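Local coordinates for protein extracellular sialidase/neuraminidase, putative (Aspergillus fumigatus, PDB 2XZI) that probably hydrolyses sialic-acid-type glycosides as an extracellular sialidase that acts as a KDNase, releasing the deaminated sugar KDN, at residues 44-49 with 159-164; 106-109 with 115-118; 79-84 with 344-349; 305-310 with 373-378. One frame throughout, in Å; residues are numbered along the deposited sequence.

In the fold
The six antiparallel sheets build a six-bladed beta-propeller, and three of the four contacts join neighbouring blades. Interaction 2 lies within a blade; it touches interaction 1 where Val44 CG1 meets Pro107 CG at 3.7 Å. Interaction 1 in turn reaches interaction 3, with Arg45 CD 3.6 Å from Gly345 N. From there the salt bridge of Asp346 OD2 with Arg374 NH2, 2.8 Å long, leads to interaction 4, whose nearest atoms stay about 15 Å from those of interaction 2. The side chain of Thr106 in interaction 2 is about 11 Å from a bound deamino-alpha-neuraminic acid; one of the two pockets for this sugar includes Arg39 and Ile40 of strand 37-45, the strand that runs into interaction 1.

Interaction 1: residues 44-49 with 159-164; sequences VRTTTG and RDDGNT
Thr46 and Asp161 belong to two tight turns that face each other, a type I turn from Thr46 to Gly49 and a type I' turn from Asp160 to Asn163, with their CA atoms 6.9 Å apart. The Asp161 carboxylate spans the gap and takes one threonine hydroxyl on each oxygen. Thr46 OG1 donates over 2.7 Å to the syn lone pair of Asp161 OD1; Thr48 OG1 donates to Asp161 OD2, also at 2.7 Å and on the syn side, but 16° out of the carboxylate plane. Both donors therefore sit in the mouth of the carboxylate. The hydroxyl of Thr46 lies between its own backbone N and carbonyl carbon (chi1 74°), close enough to the turn to accept Thr48 N at 3.2 Å. This is an ST turn, so Thr46 OG1 is both donor and acceptor and its rotation is fixed from two directions. The other turn is organised by Asp160, whose OD1 receives Thr164 N at 2.9 Å and whose OD2 receives Thr164 OG1 at 2.7 Å. The sequence beginning at Ser158 matches the Asp-box (S-x-D-x-G-x-T-W) of sialidase propellers, and these bonds are those expected of its aspartate and threonine. Asp161, the next residue, reaches the adjoining blade with the end of its side chain. Arg50 NE forms a salt bridge with Asp161 OD2, and Asn113 ND2 adds a bond to OD1. With two hydroxyl donors, an amide and a guanidinium directed at one carboxylate, Asp161 is probably ionised, and the inter-blade contact is almost wholly polar.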
# COMPACT_ATOMS: atom_id res chain seq x y z
N VAL A 44 7.45 -3.95 -1.68
CA VAL A 44 8.78 -3.51 -1.27
C VAL A 44 9.86 -4.27 -2.01
O VAL A 44 9.68 -5.39 -2.41
CB VAL A 44 9.03 -3.66 0.26
CG1 VAL A 44 8.14 -2.67 1.06
CG2 VAL A 44 8.85 -5.10 0.72
N ARG A 45 11.00 -3.61 -2.19
CA ARG A 45 12.20 -4.26 -2.66
C ARG A 45 13.08 -4.51 -1.44
O ARG A 45 13.28 -3.62 -0.61
CB ARG A 45 12.93 -3.35 -3.65
CG ARG A 45 14.18 -4.00 -4.24
CD ARG A 45 15.14 -2.98 -4.78
NE ARG A 45 16.03 -2.51 -3.73
CZ ARG A 45 16.65 -1.33 -3.75
NH1 ARG A 45 16.47 -0.48 -4.76
NH2 ARG A 45 17.44 -0.99 -2.74
N THR A 46 13.57 -5.74 -1.31
CA THR A 46 14.37 -6.09 -0.13
C THR A 46 15.81 -5.68 -0.37
O THR A 46 16.16 -5.22 -1.45
CB THR A 46 14.32 -7.58 0.17
OG1 THR A 46 15.13 -8.27 -0.80
CG2 THR A 46 12.89 -8.13 0.15
N THR A 47 16.68 -5.87 0.62
CA THR A 47 18.06 -5.44 0.40
C THR A 47 18.81 -6.31 -0.61
O THR A 47 19.90 -5.94 -1.05
CB THR A 47 18.88 -5.31 1.69
OG1 THR A 47 19.17 -6.61 2.19
CG2 THR A 47 18.15 -4.46 2.73
N THR A 48 18.25 -7.46 -0.97
CA THR A 48 18.88 -8.35 -1.95
C THR A 48 18.51 -7.96 -3.37
O THR A 48 19.19 -8.40 -4.31
CB THR A 48 18.47 -9.84 -1.77
OG1 THR A 48 17.07 -10.00 -2.09
CG2 THR A 48 18.73 -10.35 -0.35
N GLY A 49 17.45 -7.16 -3.53
CA GLY A 49 16.89 -6.91 -4.86
C GLY A 49 15.60 -7.66 -5.18
O GLY A 49 14.90 -7.37 -6.15
N ARG A 159 12.74 -13.39 7.99
CA ARG A 159 14.19 -13.31 8.10
C ARG A 159 14.89 -13.94 6.90
O ARG A 159 16.13 -14.01 6.86
CB ARG A 159 14.68 -14.03 9.36
CG ARG A 159 13.91 -13.78 10.62
CD ARG A 159 14.03 -12.34 11.11
NE ARG A 159 13.41 -12.18 12.43
CZ ARG A 159 13.62 -11.14 13.24
NH1 ARG A 159 14.39 -10.12 12.85
NH2 ARG A 159 13.01 -11.11 14.42
N ASP A 160 14.11 -14.42 5.94
CA ASP A 160 14.63 -15.18 4.79
C ASP A 160 14.13 -14.63 3.46
O ASP A 160 13.72 -15.37 2.56
CB ASP A 160 14.33 -16.67 4.95
CG ASP A 160 12.84 -16.97 5.08
OD1 ASP A 160 12.00 -16.05 4.93
OD2 ASP A 160 12.50 -18.15 5.35
N ASP A 161 14.15 -13.29 3.37
CA ASP A 161 13.86 -12.57 2.13
C ASP A 161 12.42 -12.85 1.65
O ASP A 161 12.14 -12.93 0.43
CB ASP A 161 14.93 -12.94 1.07
CG ASP A 161 15.27 -11.80 0.13
OD1 ASP A 161 15.05 -10.62 0.48
OD2 ASP A 161 15.81 -12.08 -0.97
N GLY A 162 11.50 -12.97 2.61
CA GLY A 162 10.08 -13.17 2.30
C GLY A 162 9.65 -14.60 2.08
O GLY A 162 8.47 -14.87 1.82
N ASN A 163 10.59 -15.55 2.18
CA ASN A 163 10.22 -16.95 1.94
C ASN A 163 9.23 -17.50 2.98
O ASN A 163 8.27 -18.22 2.64
CB ASN A 163 11.46 -17.83 1.85
CG ASN A 163 11.16 -19.19 1.26
OD1 ASN A 163 10.43 -19.30 0.28
ND2 ASN A 163 11.73 -20.24 1.85
N THR A 164 9.45 -17.15 4.24
CA THR A 164 8.54 -17.54 5.31
C THR A 164 8.33 -16.38 6.27
O THR A 164 9.15 -15.45 6.35
CB THR A 164 9.05 -18.75 6.11
OG1 THR A 164 10.25 -18.38 6.78
CG2 THR A 164 9.32 -19.97 5.21

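Interaction 2: residues 106-109 with 115-118; sequences TPVV and IYLF
Pro107 and Leu117 come together in a non-hydrogen-bonded pair, their CA atoms 4.2 Å apart, and Leu117 reaches over the neighbouring strand with one methyl. With CG anti to the backbone N (chi1 176°) and chi2 near 75°, its CD1 comes to lie 3.7 Å from Thr106 N and 3.9 Å from Pro107 CB. The methyl thus fills the shallow hollow between the Thr106 backbone and the flank of the proline ring. Further along the same face, Val109 CG2 lies beside Ile115 CG1 at 4.1 Å, both side chains pointing the same way. The opposite face carries Thr106, Val108, Tyr116 and Phe118. There Val108 CG1 nestles against Tyr116 CB at 3.9 Å, while the tyrosine ring leads off from the strand pair and Thr106 O sits at the edge of the Phe118 ring, in its plane. Between the faces runs the ladder: Val108 and Tyr116 exchange two backbone bonds, Val108 N to Tyr116 O measuring 2.9 Å, and Thr106 and Phe118 exchange two more. Pro107, having no N-H, costs the ladder nothing at its position, and its CA makes a CA-H...O contact of 3.1 Å with Tyr116 O. Ala42 and Val44 of strand 37-45 cover Pro107, whereas Leu198, Ile200 and the edge-to-face partner Trp218 pack on the Tyr116 and Phe118 side. Two antiparallel strands, whose segments run at 162° to each other, joined by a five-residue connection and flanked on both faces by other sheets, form the beta hairpin that makes up the first two strands of a propeller blade.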
# COMPACT_ATOMS: atom_id res chain seq x y z
N THR A 106 1.23 -3.37 5.46
CA THR A 106 2.11 -2.20 5.55
C THR A 106 3.53 -2.68 5.89
O THR A 106 3.93 -2.72 7.06
CB THR A 106 1.58 -1.18 6.58
OG1 THR A 106 0.19 -0.96 6.35
CG2 THR A 106 2.31 0.15 6.46
N PRO A 107 4.29 -3.05 4.85
CA PRO A 107 5.64 -3.59 5.02
C PRO A 107 6.70 -2.51 5.14
O PRO A 107 6.54 -1.40 4.61
CB PRO A 107 5.84 -4.41 3.74
CG PRO A 107 5.04 -3.66 2.71
CD PRO A 107 3.80 -3.22 3.47
N VAL A 108 7.82 -2.83 5.80
CA VAL A 108 9.02 -2.01 5.77
C VAL A 108 10.23 -2.94 5.86
O VAL A 108 10.27 -3.84 6.69
CB VAL A 108 9.03 -0.93 6.89
CG1 VAL A 108 8.90 -1.55 8.29
CG2 VAL A 108 10.25 0.01 6.76
N VAL A 109 11.22 -2.67 5.01
CA VAL A 109 12.44 -3.45 4.99
C VAL A 109 13.46 -2.77 5.91
O VAL A 109 13.78 -1.60 5.75
CB VAL A 109 13.01 -3.58 3.57
CG1 VAL A 109 14.34 -4.38 3.61
CG2 VAL A 109 12.00 -4.25 2.61
N ILE A 115 12.21 -8.21 6.99
CA ILE A 115 11.04 -7.52 6.45
C ILE A 115 9.92 -7.58 7.48
O ILE A 115 9.39 -8.64 7.79
CB ILE A 115 10.56 -8.06 5.09
CG1 ILE A 115 11.71 -8.11 4.07
CG2 ILE A 115 9.41 -7.18 4.59
CD1 ILE A 115 12.35 -9.50 3.94
N TYR A 116 9.57 -6.41 8.02
CA TYR A 116 8.46 -6.29 8.91
C TYR A 116 7.19 -6.07 8.12
O TYR A 116 7.18 -5.33 7.14
CB TYR A 116 8.68 -5.10 9.83
CG TYR A 116 9.67 -5.27 10.96
CD1 TYR A 116 9.40 -6.15 12.01
CD2 TYR A 116 10.81 -4.48 11.02
CE1 TYR A 116 10.29 -6.27 13.09
CE2 TYR A 116 11.69 -4.59 12.08
CZ TYR A 116 11.41 -5.48 13.10
OH TYR A 116 12.26 -5.58 14.19
N LEU A 117 6.10 -6.72 8.55
CA LEU A 117 4.80 -6.50 7.93
C LEU A 117 3.77 -6.23 9.03
O LEU A 117 3.38 -7.12 9.79
CB LEU A 117 4.41 -7.67 7.03
CG LEU A 117 3.02 -7.61 6.38
CD1 LEU A 117 3.01 -6.63 5.25
CD2 LEU A 117 2.70 -8.99 5.85
N PHE A 118 3.35 -4.97 9.12
CA PHE A 118 2.23 -4.62 9.98
C PHE A 118 0.91 -4.90 9.26
O PHE A 118 0.83 -4.74 8.05
CB PHE A 118 2.30 -3.15 10.39
CG PHE A 118 3.39 -2.83 11.38
CD1 PHE A 118 4.69 -2.52 10.96
CD2 PHE A 118 3.11 -2.87 12.76
CE1 PHE A 118 5.71 -2.26 11.90
CE2 PHE A 118 4.13 -2.60 13.70
CZ PHE A 118 5.42 -2.29 13.26

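Interaction 3: residues 79-84 with 344-349; sequences ANNGAS and TGDYKI
Asp346 OD2, on the carboxylate that stacks against the Asn81 amide, is gripped by Arg374 NH2 in a salt bridge and, both weakly, by Lys348 NZ at 3.4 Å and a bridging water. The amide and carboxylate planes are only 7° apart, with Asn81 CG 3.6 Å from Asp346 CG, so the two flat groups lie over one another and no direct hydrogen bond links them. Water supplies the polar joins instead. One molecule donates to Asn81 OD1 at 2.7 Å and accepts from Gly345 N at 2.9 Å; the other accepts from Asn81 ND2 at 3.1 Å and gives a weak bond to Asp346 OD2. The carboxylate's remaining oxygen is held by its own turn: Thr344 OG1 donates to Asp346 OD1 over 2.6 Å, nearly end-on to the C-O bond. Asp346 is so fixed in rotation, and nearby cations would probably keep it ionised. The contact is a surface one between blades. It brings the loop between strands 68-74 and 92-93 against the type I turn connecting strands 334-343 and 349-356, with Arg374 of strand 368-375 packing on both Asn81 and Thr344.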
# COMPACT_ATOMS: atom_id res chain seq x y z
N ALA A 79 17.42 -10.88 -8.76
CA ALA A 79 17.99 -10.09 -9.85
C ALA A 79 17.05 -9.83 -11.02
O ALA A 79 17.36 -9.02 -11.90
CB ALA A 79 19.30 -10.72 -10.35
N ASN A 80 15.89 -10.48 -11.04
CA ASN A 80 15.05 -10.39 -12.23
C ASN A 80 14.14 -9.17 -12.27
O ASN A 80 13.59 -8.82 -13.33
CB ASN A 80 14.29 -11.71 -12.52
CG ASN A 80 13.13 -11.97 -11.57
OD1 ASN A 80 12.47 -11.05 -11.08
ND2 ASN A 80 12.84 -13.26 -11.35
N ASN A 81 14.01 -8.51 -11.12
CA ASN A 81 13.31 -7.22 -11.03
C ASN A 81 11.81 -7.28 -11.39
O ASN A 81 11.17 -6.25 -11.62
CB ASN A 81 14.04 -6.14 -11.86
CG ASN A 81 15.50 -6.00 -11.46
OD1 ASN A 81 15.83 -5.82 -10.29
ND2 ASN A 81 16.39 -6.08 -12.45
N GLY A 82 11.26 -8.49 -11.44
CA GLY A 82 9.84 -8.67 -11.74
C GLY A 82 9.44 -8.19 -13.12
O GLY A 82 8.30 -7.79 -13.33
N ALA A 83 10.37 -8.29 -14.08
CA ALA A 83 10.18 -7.67 -15.40
C ALA A 83 9.10 -8.30 -16.27
O ALA A 83 8.50 -7.60 -17.09
CB ALA A 83 11.52 -7.62 -16.15
N SER A 84 8.86 -9.59 -16.10
CA SER A 84 7.88 -10.31 -16.93
C SER A 84 7.06 -11.23 -16.04
O SER A 84 7.47 -11.51 -14.93
CB SER A 84 8.60 -11.12 -18.01
OG SER A 84 9.24 -12.25 -17.46
N THR A 344 12.98 -0.37 -7.91
CA THR A 344 13.50 -1.69 -8.27
C THR A 344 15.02 -1.63 -8.32
O THR A 344 15.61 -0.54 -8.33
CB THR A 344 13.02 -2.14 -9.66
OG1 THR A 344 13.58 -1.28 -10.67
CG2 THR A 344 11.49 -2.11 -9.76
N GLY A 345 15.64 -2.80 -8.36
CA GLY A 345 17.09 -2.91 -8.49
C GLY A 345 17.68 -2.43 -9.80
O GLY A 345 18.89 -2.20 -9.89
N ASP A 346 16.84 -2.25 -10.81
CA ASP A 346 17.29 -1.81 -12.13
C ASP A 346 16.80 -0.41 -12.47
O ASP A 346 16.50 -0.12 -13.64
CB ASP A 346 16.93 -2.83 -13.23
CG ASP A 346 15.42 -2.98 -13.47
OD1 ASP A 346 14.62 -2.80 -12.53
OD2 ASP A 346 15.05 -3.30 -14.60
N TYR A 347 16.72 0.45 -11.46
CA TYR A 347 16.51 1.89 -11.69
C TYR A 347 15.15 2.16 -12.34
O TYR A 347 15.03 3.00 -13.23
CB TYR A 347 17.66 2.50 -12.51
CG TYR A 347 19.03 2.15 -11.97
CD1 TYR A 347 19.55 2.83 -10.87
CD2 TYR A 347 19.81 1.15 -12.56
CE1 TYR A 347 20.80 2.51 -10.36
CE2 TYR A 347 21.06 0.83 -12.05
CZ TYR A 347 21.54 1.51 -10.96
OH TYR A 347 22.79 1.19 -10.47
N LYS A 348 14.14 1.43 -11.89
CA LYS A 348 12.76 1.69 -12.27
C LYS A 348 11.93 1.94 -11.02
O LYS A 348 12.37 1.68 -9.89
CB LYS A 348 12.11 0.53 -13.04
CG LYS A 348 12.92 -0.09 -14.17
CD LYS A 348 13.11 0.84 -15.32
CE LYS A 348 13.74 0.09 -16.49
NZ LYS A 348 15.16 -0.34 -16.33
N ILE A 349 10.74 2.48 -11.24
CA ILE A 349 9.70 2.49 -10.23
C ILE A 349 8.79 1.27 -10.49
O ILE A 349 8.37 1.00 -11.62
CB ILE A 349 8.91 3.83 -10.27
CG1 ILE A 349 9.83 5.01 -9.88
CG2 ILE A 349 7.71 3.79 -9.33
CD1 ILE A 349 9.28 6.36 -10.25
O HOH W 1 14.39 -5.38 -8.10
O HOH W 2 15.37 -6.52 -15.32

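Interaction 4: residues 305-310 with 373-378; sequences MRVRIS and RRFNLS
Val307 and Phe375 approach from opposite directions, and the CE1-CZ side of the ring rests obliquely against both methyls of the valine. Phe375 CZ lies 3.9 Å from Val307 CG2 and 4.0 Å from Val307 CG1, and CE1 keeps almost the same separation from both methyls. The ring therefore shares its contact evenly between the two branches. Its CG stands between the backbone N and the carbonyl carbon (chi1 46°), which lifts the ring off its strand toward 305-310. The second pair is turned differently: Ile309 and Leu377 cross at about a right angle and touch through their ends, with Ile309 CD1 4.0 Å from Leu377 CD2. Since their CA atoms are 8.7 Å apart, the two extended side chains bridge most of that distance. Leu377 opens the helix 377-381, for which Asn376 is the N-cap: its OD1 accepts Trp379 N, and that oxygen also receives Tyr11 N from the N-terminal region. Ile380 of the same helix packs against Val307, Ile309 and Phe375, while Ile349 touches Phe375 and Leu377 from the adjacent strand. No hydrogen bond crosses between 305-310 and 373-378. Strand 305-310 is held here against strand 368-375 and helix 377-381 by dispersion and by exclusion of water from buried hydrocarbon, forces that depend on fit more than on direction.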
# COMPACT_ATOMS: atom_id res chain seq x y z
N MET A 305 -5.57 7.55 -12.39
CA MET A 305 -4.26 7.30 -11.78
C MET A 305 -3.16 8.12 -12.44
O MET A 305 -3.02 8.12 -13.66
CB MET A 305 -3.88 5.81 -11.86
CG MET A 305 -4.80 4.85 -11.08
SD MET A 305 -5.14 5.34 -9.38
CE MET A 305 -3.50 5.22 -8.62
N ARG A 306 -2.38 8.81 -11.61
CA ARG A 306 -1.35 9.72 -12.07
C ARG A 306 -0.15 9.60 -11.17
O ARG A 306 -0.27 9.77 -9.95
CB ARG A 306 -1.89 11.15 -11.95
CG ARG A 306 -0.96 12.23 -12.51
CD ARG A 306 -1.39 12.65 -13.91
NE ARG A 306 -2.70 13.31 -13.91
CZ ARG A 306 -2.93 14.57 -13.51
NH1 ARG A 306 -1.93 15.35 -13.09
NH2 ARG A 306 -4.17 15.04 -13.53
N VAL A 307 1.01 9.33 -11.77
CA VAL A 307 2.27 9.31 -11.02
C VAL A 307 2.98 10.64 -11.24
O VAL A 307 3.00 11.15 -12.36
CB VAL A 307 3.14 8.08 -11.41
CG1 VAL A 307 3.64 8.15 -12.87
CG2 VAL A 307 4.30 7.93 -10.42
N ARG A 308 3.55 11.21 -10.17
CA ARG A 308 4.14 12.55 -10.20
C ARG A 308 5.48 12.61 -9.50
O ARG A 308 5.78 11.77 -8.63
CB ARG A 308 3.24 13.51 -9.44
CG ARG A 308 1.79 13.60 -9.93
CD ARG A 308 1.07 14.48 -8.96
NE ARG A 308 -0.37 14.55 -9.10
CZ ARG A 308 -1.02 15.58 -9.64
NH1 ARG A 308 -0.35 16.61 -10.16
NH2 ARG A 308 -2.35 15.58 -9.64
N ILE A 309 6.25 13.65 -9.84
CA ILE A 309 7.56 13.93 -9.23
C ILE A 309 7.56 15.31 -8.57
O ILE A 309 7.05 16.28 -9.14
CB ILE A 309 8.71 13.85 -10.25
CG1 ILE A 309 8.80 12.46 -10.91
CG2 ILE A 309 10.05 14.25 -9.62
CD1 ILE A 309 9.52 12.44 -12.29
N SER A 310 8.11 15.38 -7.36
CA SER A 310 8.44 16.69 -6.78
C SER A 310 9.94 16.80 -6.62
O SER A 310 10.58 15.85 -6.15
CB SER A 310 7.79 16.90 -5.42
OG SER A 310 8.17 18.18 -4.89
N ARG A 373 3.24 -2.63 -12.50
CA ARG A 373 3.82 -1.75 -13.50
C ARG A 373 5.26 -1.50 -13.15
O ARG A 373 5.61 -1.37 -11.95
CB ARG A 373 3.13 -0.40 -13.50
CG ARG A 373 1.70 -0.43 -13.96
CD ARG A 373 1.11 0.98 -13.99
NE ARG A 373 -0.13 0.97 -14.76
CZ ARG A 373 -0.19 1.01 -16.09
NH1 ARG A 373 0.93 1.08 -16.81
NH2 ARG A 373 -1.36 0.98 -16.70
N ARG A 374 6.10 -1.43 -14.19
CA ARG A 374 7.44 -0.87 -14.08
C ARG A 374 7.55 0.27 -15.05
O ARG A 374 7.13 0.15 -16.21
CB ARG A 374 8.49 -1.93 -14.39
CG ARG A 374 8.60 -2.99 -13.32
CD ARG A 374 9.19 -4.33 -13.82
NE ARG A 374 10.26 -4.16 -14.80
CZ ARG A 374 11.52 -3.86 -14.51
NH1 ARG A 374 11.91 -3.72 -13.24
NH2 ARG A 374 12.40 -3.67 -15.49
N PHE A 375 8.15 1.38 -14.62
CA PHE A 375 8.44 2.48 -15.53
C PHE A 375 9.60 3.26 -14.98
O PHE A 375 9.85 3.22 -13.78
CB PHE A 375 7.20 3.39 -15.73
CG PHE A 375 6.49 3.76 -14.45
CD1 PHE A 375 6.95 4.81 -13.68
CD2 PHE A 375 5.35 3.08 -14.04
CE1 PHE A 375 6.29 5.17 -12.51
CE2 PHE A 375 4.69 3.44 -12.87
CZ PHE A 375 5.17 4.49 -12.11
N ASN A 376 10.34 3.93 -15.85
CA ASN A 376 11.42 4.77 -15.38
C ASN A 376 11.03 6.24 -15.29
O ASN A 376 9.92 6.63 -15.66
CB ASN A 376 12.71 4.57 -16.18
CG ASN A 376 12.57 4.91 -17.66
OD1 ASN A 376 11.51 5.31 -18.15
ND2 ASN A 376 13.66 4.72 -18.39
N LEU A 377 11.93 7.03 -14.73
CA LEU A 377 11.69 8.46 -14.59
C LEU A 377 11.47 9.09 -15.96
O LEU A 377 10.60 9.95 -16.11
CB LEU A 377 12.86 9.14 -13.88
CG LEU A 377 13.05 8.79 -12.41
CD1 LEU A 377 14.37 9.39 -11.96
CD2 LEU A 377 11.88 9.28 -11.54
N SER A 378 12.24 8.65 -16.95
CA SER A 378 12.07 9.15 -18.31
C SER A 378 10.65 8.97 -18.82
O SER A 378 10.11 9.86 -19.45
CB SER A 378 13.00 8.42 -19.26
OG SER A 378 12.74 8.88 -20.57